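Local structure of rRNA adenine N-6-methyltransferase (Saccharopolyspora erythraea, 6NVM) at residues T188-V200 with D212-L226. The protein dimethylates a single adenine of 23S rRNA at N6 using S-adenosyl-L-methionine, which lowers ribosomal affinity for macrolide, lincosamide and streptogramin B antibiotics. Residues are numbered along the deposited sequence; the frame is centred on the assembly and turned at random.
Sequences TWPLFEWEFVEKV and DSAIMRLRRRAEPLL
Glu193 pairs with Arg219 and Glu195 with Arg217 in the antiparallel ladder of strands 192-200 and 213-220. Both are hydrogen-bonded pairs, and a classic beta bulge, Val197 and Glu198 facing Ile215, shifts the register by one.

On the face that carries Glu193 and Glu195, acids of one strand stand opposite arginines of the other, and towards the far end Ile215 and Val200 take over. In the modelled conformer, one of two, Glu195 OE1 takes a bond from Arg217 NH2 at 2.8 Å, nearly along its C-O axis, and a weak, bent one from Arg217 NE, while Arg217 NH1 bonds to Thr65 O. Glu193 OE1 is met from above its carboxylate plane by Arg219 NH1 at 3.2 Å, while Glu67 holds Arg219 NE. Beyond the strand, Arg221 reaches back, extended from CG to NE, and NE donates to Trp189 O at 2.8 Å. That bond helps fix its guanidinium with NH2 over one face of the Trp189 indole, a cation-pi contact with the planes 65° apart; Glu193 CG and Leu225 CD1 lie over opposite guanidinium faces.

The face of Phe192, Trp194 and Phe196 is largely apolar. Leu218 CD2 sits over the Trp194 ring, 3.5 Å from the centroid of its six-membered ring, and Met216 CE reaches Trp194 CE3 at 3.9 Å. Arg220 contributes its aliphatic part, CG lying over the Phe192 ring, while its NE bonds to Ile159 O.

Strand 192-200 is outermost in the seven-stranded sheet, and 213-220 joins it to 159-167, giving the 3-2-1-4-5-7-6 order of class I methyltransferases. Trp194, Phe196 and Ala214 pack on helix 168-175, Ile215 and Val200 on helix 56-65, and Pro190 and Leu226 on helix 228-243.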
ATOM      1  N   THR A 188      -6.133  -2.191   8.158  1.00 30.03           N
ATOM      2  CA  THR A 188      -6.769  -1.997   6.859  1.00 29.50           C
ATOM      3  C   THR A 188      -6.968  -3.294   6.085  1.00 28.46           C
ATOM      4  O   THR A 188      -7.586  -3.269   5.015  1.00 27.64           O
ATOM      5  CB  THR A 188      -5.943  -1.026   5.999  1.00 28.42           C
ATOM      6  OG1 THR A 188      -4.641  -1.571   5.764  1.00 31.76           O
ATOM      7  CG2 THR A 188      -5.813   0.325   6.684  1.00 28.70           C
ATOM      8  N   TRP A 189      -6.476  -4.418   6.600  1.00 29.90           N
ATOM      9  CA  TRP A 189      -6.607  -5.694   5.904  1.00 30.42           C
ATOM     10  C   TRP A 189      -8.038  -6.030   5.508  1.00 29.56           C
ATOM     11  O   TRP A 189      -8.226  -6.643   4.444  1.00 27.73           O
ATOM     12  CB  TRP A 189      -6.028  -6.806   6.790  1.00 30.29           C
ATOM     13  CG  TRP A 189      -5.792  -8.089   6.072  1.00 32.85           C
ATOM     14  CD1 TRP A 189      -6.584  -9.202   6.086  1.00 35.53           C
ATOM     15  CD2 TRP A 189      -4.682  -8.399   5.224  1.00 35.12           C
ATOM     16  NE1 TRP A 189      -6.033 -10.185   5.299  1.00 38.50           N
ATOM     17  CE2 TRP A 189      -4.865  -9.716   4.760  1.00 38.77           C
ATOM     18  CE3 TRP A 189      -3.550  -7.691   4.817  1.00 37.49           C
ATOM     19  CZ2 TRP A 189      -3.953 -10.341   3.911  1.00 42.38           C
ATOM     20  CZ3 TRP A 189      -2.647  -8.312   3.970  1.00 40.50           C
ATOM     21  CH2 TRP A 189      -2.852  -9.624   3.530  1.00 42.19           C
ATOM     22  N   PRO A 190      -9.069  -5.704   6.293  1.00 27.97           N
ATOM     23  CA  PRO A 190     -10.437  -5.979   5.832  1.00 27.53           C
ATOM     24  C   PRO A 190     -10.821  -5.197   4.591  1.00 25.46           C
ATOM     25  O   PRO A 190     -11.762  -5.602   3.902  1.00 27.05           O
ATOM     26  CB  PRO A 190     -11.301  -5.588   7.035  1.00 30.74           C
ATOM     27  CG  PRO A 190     -10.394  -5.701   8.203  1.00 31.07           C
ATOM     28  CD  PRO A 190      -9.053  -5.261   7.696  1.00 27.80           C
ATOM     29  N   LEU A 191     -10.116  -4.109   4.273  1.00 26.37           N
ATOM     30  CA  LEU A 191     -10.414  -3.298   3.098  1.00 28.49           C
ATOM     31  C   LEU A 191      -9.391  -3.438   1.984  1.00 28.91           C
ATOM     32  O   LEU A 191      -9.755  -3.284   0.817  1.00 26.51           O
ATOM     33  CB  LEU A 191     -10.506  -1.813   3.473  1.00 30.71           C
ATOM     34  CG  LEU A 191     -11.528  -1.398   4.533  1.00 40.62           C
ATOM     35  CD1 LEU A 191     -11.518   0.123   4.712  1.00 44.07           C
ATOM     36  CD2 LEU A 191     -12.909  -1.884   4.164  1.00 44.91           C
ATOM     37  N   PHE A 192      -8.132  -3.741   2.314  1.00 29.64           N
ATOM     38  CA  PHE A 192      -7.038  -3.758   1.352  1.00 30.16           C
ATOM     39  C   PHE A 192      -6.199  -5.020   1.476  1.00 29.69           C
ATOM     40  O   PHE A 192      -5.883  -5.462   2.583  1.00 32.39           O
ATOM     41  CB  PHE A 192      -6.110  -2.560   1.553  1.00 29.30           C
ATOM     42  CG  PHE A 192      -6.619  -1.297   0.945  1.00 29.88           C
ATOM     43  CD1 PHE A 192      -7.467  -0.461   1.653  1.00 30.69           C
ATOM     44  CD2 PHE A 192      -6.241  -0.937  -0.340  1.00 32.03           C
ATOM     45  CE1 PHE A 192      -7.937   0.698   1.089  1.00 28.63           C
ATOM     46  CE2 PHE A 192      -6.703   0.230  -0.901  1.00 27.95           C
ATOM     47  CZ  PHE A 192      -7.553   1.043  -0.187  1.00 28.50           C
ATOM     48  N   GLU A 193      -5.823  -5.578   0.331  1.00 29.96           N
ATOM     49  CA  GLU A 193      -4.734  -6.542   0.255  1.00 31.42           C
ATOM     50  C   GLU A 193      -3.416  -5.783   0.122  1.00 28.94           C
ATOM     51  O   GLU A 193      -3.344  -4.753  -0.556  1.00 30.94           O
ATOM     52  CB  GLU A 193      -4.929  -7.493  -0.932  1.00 33.60           C
ATOM     53  CG  GLU A 193      -6.296  -8.178  -0.980  1.00 36.84           C
ATOM     54  CD  GLU A 193      -6.541  -8.939  -2.283  1.00 46.68           C
ATOM     55  OE1 GLU A 193      -5.743  -8.798  -3.228  1.00 45.27           O
ATOM     56  OE2 GLU A 193      -7.542  -9.683  -2.357  1.00 50.87           O
ATOM     57  N   TRP A 194      -2.386  -6.266   0.815  1.00 31.31           N
ATOM     58  CA  TRP A 194      -1.037  -5.711   0.743  1.00 30.63           C
ATOM     59  C   TRP A 194      -0.131  -6.817   0.221  1.00 35.51           C
ATOM     60  O   TRP A 194      -0.039  -7.883   0.836  1.00 34.95           O
ATOM     61  CB  TRP A 194      -0.540  -5.230   2.112  1.00 29.17           C
ATOM     62  CG  TRP A 194      -1.354  -4.137   2.775  1.00 29.41           C
ATOM     63  CD1 TRP A 194      -2.653  -4.214   3.190  1.00 31.41           C
ATOM     64  CD2 TRP A 194      -0.897  -2.827   3.135  1.00 33.56           C
ATOM     65  NE1 TRP A 194      -3.038  -3.024   3.770  1.00 30.47           N
ATOM     66  CE2 TRP A 194      -1.977  -2.159   3.749  1.00 33.58           C
ATOM     67  CE3 TRP A 194       0.320  -2.151   2.990  1.00 35.12           C
ATOM     68  CZ2 TRP A 194      -1.876  -0.850   4.215  1.00 35.14           C
ATOM     69  CZ3 TRP A 194       0.417  -0.849   3.446  1.00 35.86           C
ATOM     70  CH2 TRP A 194      -0.675  -0.212   4.053  1.00 37.25           C
ATOM     71  N   GLU A 195       0.549  -6.559  -0.893  0.59 32.51           N
ATOM     72  CA  GLU A 195       1.288  -7.603  -1.589  0.59 33.45           C
ATOM     73  C   GLU A 195       2.711  -7.144  -1.875  0.59 32.39           C
ATOM     74  O   GLU A 195       2.924  -6.031  -2.368  0.59 31.44           O
ATOM     75  CB  GLU A 195       0.564  -7.991  -2.886  0.59 35.57           C
ATOM     76  CG  GLU A 195      -0.842  -8.556  -2.646  0.59 39.54           C
ATOM     77  CD  GLU A 195      -1.640  -8.772  -3.926  0.59 48.25           C
ATOM     78  OE1 GLU A 195      -1.178  -8.352  -5.008  0.59 50.14           O
ATOM     79  OE2 GLU A 195      -2.740  -9.362  -3.844  0.59 48.88           O
ATOM     80  N   PHE A 196       3.681  -7.998  -1.548  1.00 32.40           N
ATOM     81  CA  PHE A 196       5.079  -7.768  -1.889  1.00 34.31           C
ATOM     82  C   PHE A 196       5.333  -8.373  -3.264  1.00 34.65           C
ATOM     83  O   PHE A 196       5.112  -9.573  -3.468  1.00 35.12           O
ATOM     84  CB  PHE A 196       5.999  -8.396  -0.843  1.00 38.29           C
ATOM     85  CG  PHE A 196       7.462  -8.153  -1.090  1.00 39.37           C
ATOM     86  CD1 PHE A 196       8.094  -7.052  -0.544  1.00 38.82           C
ATOM     87  CD2 PHE A 196       8.205  -9.029  -1.865  1.00 42.80           C
ATOM     88  CE1 PHE A 196       9.433  -6.825  -0.763  1.00 40.46           C
ATOM     89  CE2 PHE A 196       9.547  -8.804  -2.091  1.00 41.04           C
ATOM     90  CZ  PHE A 196      10.162  -7.703  -1.539  1.00 40.54           C
ATOM     91  N   VAL A 197       5.784  -7.552  -4.213  1.00 35.29           N
ATOM     92  CA  VAL A 197       5.966  -8.039  -5.576  1.00 34.23           C
ATOM     93  C   VAL A 197       7.400  -8.523  -5.768  1.00 36.05           C
ATOM     94  O   VAL A 197       7.628  -9.699  -6.074  1.00 36.05           O
ATOM     95  CB  VAL A 197       5.584  -6.963  -6.608  1.00 34.80           C
ATOM     96  CG1 VAL A 197       5.903  -7.432  -8.020  1.00 33.39           C
ATOM     97  CG2 VAL A 197       4.102  -6.630  -6.487  1.00 34.23           C
ATOM     98  N   GLU A 198       8.379  -7.639  -5.598  1.00 31.93           N
ATOM     99  CA  GLU A 198       9.764  -8.073  -5.762  1.00 34.38           C
ATOM    100  C   GLU A 198      10.715  -7.018  -5.216  1.00 34.51           C
ATOM    101  O   GLU A 198      10.394  -5.827  -5.157  1.00 32.72           O
ATOM    102  CB  GLU A 198      10.093  -8.358  -7.234  1.00 37.81           C
ATOM    103  CG  GLU A 198      10.157  -7.106  -8.106  1.00 39.07           C
ATOM    104  CD  GLU A 198      10.503  -7.414  -9.558  1.00 44.44           C
ATOM    105  OE1 GLU A 198      10.169  -8.522 -10.028  1.00 45.44           O
ATOM    106  OE2 GLU A 198      11.117  -6.549 -10.222  1.00 45.08           O
ATOM    107  N   LYS A 199      11.904  -7.477  -4.840  1.00 33.58           N
ATOM    108  CA  LYS A 199      13.004  -6.581  -4.518  1.00 37.72           C
ATOM    109  C   LYS A 199      13.553  -5.940  -5.788  1.00 36.19           C
ATOM    110  O   LYS A 199      13.537  -6.536  -6.867  1.00 37.72           O
ATOM    111  CB  LYS A 199      14.115  -7.353  -3.801  1.00 49.54           C
ATOM    112  CG  LYS A 199      15.366  -6.541  -3.484  1.00 64.38           C
ATOM    113  CD  LYS A 199      16.463  -7.430  -2.906  1.00 81.19           C
ATOM    114  CE  LYS A 199      17.737  -6.644  -2.635  1.00 95.55           C
ATOM    115  NZ  LYS A 199      18.860  -7.523  -2.214  1.00105.44           N
ATOM    116  N   VAL A 200      14.053  -4.714  -5.651  1.00 35.27           N
ATOM    117  CA  VAL A 200      14.656  -3.979  -6.763  1.00 38.47           C
ATOM    118  C   VAL A 200      16.041  -3.532  -6.313  1.00 42.82           C
ATOM    119  O   VAL A 200      16.165  -2.683  -5.423  1.00 47.12           O
ATOM    120  CB  VAL A 200      13.809  -2.776  -7.198  1.00 34.25           C
ATOM    121  CG1 VAL A 200      14.453  -2.065  -8.390  1.00 35.11           C
ATOM    122  CG2 VAL A 200      12.400  -3.218  -7.549  1.00 31.22           C
ATOM    123  N   ASP A 212      18.457  -0.994  -1.033  1.00 52.08           N
ATOM    124  CA  ASP A 212      17.666  -1.552  -2.112  1.00 47.10           C
ATOM    125  C   ASP A 212      16.210  -1.116  -1.991  1.00 39.22           C
ATOM    126  O   ASP A 212      15.762  -0.625  -0.952  1.00 39.03           O
ATOM    127  CB  ASP A 212      17.759  -3.075  -2.101  1.00 52.20           C
ATOM    128  CG  ASP A 212      19.174  -3.566  -2.308  1.00 59.91           C
ATOM    129  OD1 ASP A 212      19.860  -3.037  -3.209  1.00 59.47           O
ATOM    130  OD2 ASP A 212      19.601  -4.469  -1.561  1.00 63.64           O
ATOM    131  N   SER A 213      15.473  -1.301  -3.076  1.00 35.92           N
ATOM    132  CA  SER A 213      14.073  -0.917  -3.142  1.00 33.96           C
ATOM    133  C   SER A 213      13.218  -2.164  -3.364  1.00 33.90           C
ATOM    134  O   SER A 213      13.712  -3.295  -3.367  1.00 35.43           O
ATOM    135  CB  SER A 213      13.857   0.119  -4.249  1.00 38.91           C
ATOM    136  OG  SER A 213      14.556   1.320  -3.977  1.00 39.92           O
ATOM    137  N   ALA A 214      11.925  -1.943  -3.571  1.00 34.04           N
ATOM    138  CA  ALA A 214      10.998  -3.038  -3.797  1.00 34.23           C
ATOM    139  C   ALA A 214       9.764  -2.483  -4.487  1.00 30.74           C
ATOM    140  O   ALA A 214       9.464  -1.290  -4.392  1.00 30.56           O
ATOM    141  CB  ALA A 214      10.621  -3.734  -2.484  1.00 39.33           C
ATOM    142  N   ILE A 215       9.064  -3.359  -5.195  1.00 28.24           N
ATOM    143  CA  ILE A 215       7.730  -3.067  -5.701  1.00 27.88           C
ATOM    144  C   ILE A 215       6.732  -3.693  -4.745  1.00 29.80           C
ATOM    145  O   ILE A 215       6.820  -4.891  -4.441  1.00 30.60           O
ATOM    146  CB  ILE A 215       7.527  -3.606  -7.127  1.00 27.99           C
ATOM    147  CG1 ILE A 215       8.578  -3.027  -8.074  1.00 30.99           C
ATOM    148  CG2 ILE A 215       6.123  -3.262  -7.618  1.00 29.80           C
ATOM    149  CD1 ILE A 215       8.644  -3.735  -9.405  1.00 33.97           C
ATOM    150  N   MET A 216       5.791  -2.890  -4.267  1.00 30.37           N
ATOM    151  CA  MET A 216       4.686  -3.374  -3.457  1.00 32.16           C
ATOM    152  C   MET A 216       3.388  -2.847  -4.050  1.00 29.83           C
ATOM    153  O   MET A 216       3.368  -1.827  -4.745  1.00 28.41           O
ATOM    154  CB  MET A 216       4.822  -2.938  -1.986  1.00 35.45           C
ATOM    155  CG  MET A 216       4.787  -1.436  -1.760  1.00 35.57           C
ATOM    156  SD  MET A 216       4.822  -0.987  -0.005  1.00 37.72           S
ATOM    157  CE  MET A 216       3.268  -1.667   0.556  1.00 38.11           C
ATOM    158  N   ARG A 217       2.297  -3.553  -3.766  1.00 26.56           N
ATOM    159  CA  ARG A 217       0.998  -3.220  -4.330  1.00 28.58           C
ATOM    160  C   ARG A 217      -0.079  -3.313  -3.261  1.00 29.24           C
ATOM    161  O   ARG A 217      -0.092  -4.250  -2.462  1.00 31.74           O
ATOM    162  CB  ARG A 217       0.660  -4.153  -5.502  1.00 32.23           C
ATOM    163  CG  ARG A 217      -0.707  -3.919  -6.136  1.00 39.05           C
ATOM    164  CD  ARG A 217      -0.874  -4.774  -7.395  1.00 46.48           C
ATOM    165  NE  ARG A 217      -0.632  -6.188  -7.114  1.00 53.27           N
ATOM    166  CZ  ARG A 217      -0.473  -7.124  -8.042  1.00 60.30           C
ATOM    167  NH1 ARG A 217      -0.526  -6.811  -9.328  1.00 62.01           N
ATOM    168  NH2 ARG A 217      -0.255  -8.380  -7.681  1.00 63.32           N
ATOM    169  N   LEU A 218      -0.959  -2.318  -3.244  1.00 32.45           N
ATOM    170  CA  LEU A 218      -2.217  -2.373  -2.511  1.00 30.82           C
ATOM    171  C   LEU A 218      -3.347  -2.638  -3.496  1.00 30.34           C
ATOM    172  O   LEU A 218      -3.374  -2.061  -4.585  1.00 30.78           O
ATOM    173  CB  LEU A 218      -2.500  -1.060  -1.773  1.00 31.90           C
ATOM    174  CG  LEU A 218      -1.412  -0.474  -0.883  1.00 42.15           C
ATOM    175  CD1 LEU A 218      -1.934   0.782  -0.190  1.00 44.30           C
ATOM    176  CD2 LEU A 218      -0.955  -1.494   0.127  1.00 48.94           C
ATOM    177  N   ARG A 219      -4.275  -3.513  -3.121  1.00 30.50           N
ATOM    178  CA  ARG A 219      -5.495  -3.731  -3.890  1.00 30.75           C
ATOM    179  C   ARG A 219      -6.674  -3.486  -2.965  1.00 31.64           C
ATOM    180  O   ARG A 219      -6.790  -4.139  -1.923  1.00 28.91           O
ATOM    181  CB  ARG A 219      -5.564  -5.147  -4.474  1.00 32.20           C
ATOM    182  CG  ARG A 219      -4.293  -5.595  -5.192  1.00 41.29           C
ATOM    183  CD  ARG A 219      -4.445  -6.977  -5.832  1.00 50.63           C
ATOM    184  NE  ARG A 219      -5.336  -6.921  -6.986  1.00 57.05           N
ATOM    185  CZ  ARG A 219      -6.633  -7.206  -6.961  1.00 67.35           C
ATOM    186  NH1 ARG A 219      -7.221  -7.599  -5.838  1.00 70.57           N
ATOM    187  NH2 ARG A 219      -7.348  -7.096  -8.072  1.00 72.91           N
ATOM    188  N   ARG A 220      -7.544  -2.549  -3.340  1.00 31.28           N
ATOM    189  CA  ARG A 220      -8.782  -2.349  -2.599  1.00 30.88           C
ATOM    190  C   ARG A 220      -9.743  -3.485  -2.926  1.00 31.72           C
ATOM    191  O   ARG A 220     -10.088  -3.694  -4.094  1.00 32.34           O
ATOM    192  CB  ARG A 220      -9.405  -0.999  -2.943  1.00 31.70           C
ATOM    193  CG  ARG A 220     -10.521  -0.595  -1.982  1.00 34.50           C
ATOM    194  CD  ARG A 220     -11.055   0.782  -2.295  1.00 34.05           C
ATOM    195  NE  ARG A 220     -11.866   0.767  -3.508  1.00 37.19           N
ATOM    196  CZ  ARG A 220     -13.114   0.313  -3.570  1.00 45.88           C
ATOM    197  NH1 ARG A 220     -13.706  -0.174  -2.487  1.00 49.16           N
ATOM    198  NH2 ARG A 220     -13.771   0.347  -4.723  1.00 48.74           N
ATOM    199  N   ARG A 221     -10.166  -4.224  -1.900  1.00 26.99           N
ATOM    200  CA  ARG A 221     -11.017  -5.388  -2.114  1.00 30.51           C
ATOM    201  C   ARG A 221     -12.364  -4.967  -2.679  1.00 34.37           C
ATOM    202  O   ARG A 221     -12.986  -4.014  -2.201  1.00 35.95           O
ATOM    203  CB  ARG A 221     -11.231  -6.150  -0.802  1.00 33.63           C
ATOM    204  CG  ARG A 221      -9.956  -6.591  -0.099  1.00 32.69           C
ATOM    205  CD  ARG A 221     -10.277  -7.314   1.211  1.00 30.47           C
ATOM    206  NE  ARG A 221      -9.073  -7.622   1.979  1.00 30.17           N
ATOM    207  CZ  ARG A 221      -8.321  -8.704   1.807  1.00 34.77           C
ATOM    208  NH1 ARG A 221      -8.631  -9.606   0.880  1.00 35.34           N
ATOM    209  NH2 ARG A 221      -7.245  -8.879   2.562  1.00 35.90           N
ATOM    210  N   ALA A 222     -12.828  -5.705  -3.690  1.00 34.51           N
ATOM    211  CA  ALA A 222     -14.147  -5.437  -4.254  1.00 41.68           C
ATOM    212  C   ALA A 222     -15.232  -5.583  -3.194  1.00 46.00           C
ATOM    213  O   ALA A 222     -16.150  -4.758  -3.122  1.00 48.95           O
ATOM    214  CB  ALA A 222     -14.414  -6.370  -5.436  1.00 44.70           C
ATOM    215  N   GLU A 223     -15.145  -6.620  -2.361  1.00 46.21           N
ATOM    216  CA  GLU A 223     -16.033  -6.763  -1.210  1.00 47.41           C
ATOM    217  C   GLU A 223     -15.209  -6.676   0.071  1.00 39.57           C
ATOM    218  O   GLU A 223     -14.308  -7.509   0.277  1.00 38.12           O
ATOM    219  CB  GLU A 223     -16.820  -8.083  -1.264  1.00 57.36           C
ATOM    220  CG  GLU A 223     -15.993  -9.370  -1.173  1.00 66.59           C
ATOM    221  CD  GLU A 223     -16.851 -10.600  -0.886  1.00 75.51           C
ATOM    222  OE1 GLU A 223     -17.774 -10.895  -1.680  1.00 78.31           O
ATOM    223  OE2 GLU A 223     -16.605 -11.265   0.148  1.00 75.99           O
ATOM    224  N   PRO A 224     -15.443  -5.695   0.941  1.00 38.29           N
ATOM    225  CA  PRO A 224     -14.711  -5.654   2.212  1.00 38.51           C
ATOM    226  C   PRO A 224     -15.006  -6.875   3.067  1.00 39.60           C
ATOM    227  O   PRO A 224     -16.117  -7.410   3.057  1.00 41.86           O
ATOM    228  CB  PRO A 224     -15.229  -4.375   2.874  1.00 40.85           C
ATOM    229  CG  PRO A 224     -15.691  -3.528   1.743  1.00 42.37           C
ATOM    230  CD  PRO A 224     -16.264  -4.487   0.752  1.00 38.51           C
ATOM    231  N   LEU A 225     -13.992  -7.311   3.826  1.00 33.44           N
ATOM    232  CA  LEU A 225     -14.156  -8.476   4.691  1.00 31.88           C
ATOM    233  C   LEU A 225     -14.993  -8.163   5.924  1.00 33.40           C
ATOM    234  O   LEU A 225     -15.540  -9.085   6.539  1.00 35.61           O
ATOM    235  CB  LEU A 225     -12.793  -9.020   5.128  1.00 29.93           C
ATOM    236  CG  LEU A 225     -11.746  -9.308   4.050  1.00 30.08           C
ATOM    237  CD1 LEU A 225     -10.555 -10.024   4.662  1.00 31.98           C
ATOM    238  CD2 LEU A 225     -12.333 -10.114   2.910  1.00 32.40           C
ATOM    239  N   LEU A 226     -15.079  -6.894   6.306  1.00 35.82           N
ATOM    240  CA  LEU A 226     -15.963  -6.433   7.364  1.00 37.90           C
ATOM    241  C   LEU A 226     -16.469  -5.053   6.984  1.00 40.34           C
ATOM    242  O   LEU A 226     -15.819  -4.320   6.236  1.00 38.69           O
ATOM    243  CB  LEU A 226     -15.259  -6.364   8.724  1.00 34.57           C
ATOM    244  CG  LEU A 226     -14.648  -7.646   9.280  1.00 36.30           C
ATOM    245  CD1 LEU A 226     -13.717  -7.319  10.447  1.00 34.83           C
ATOM    246  CD2 LEU A 226     -15.739  -8.605   9.721  1.00 37.88           C
TER
HETATM  247  O   HOH W   1     -12.469  -2.973   0.302  1.00 33.81           O
HETATM  248  O   HOH W   2     -10.687  -9.732  -1.046  0.83 39.13           O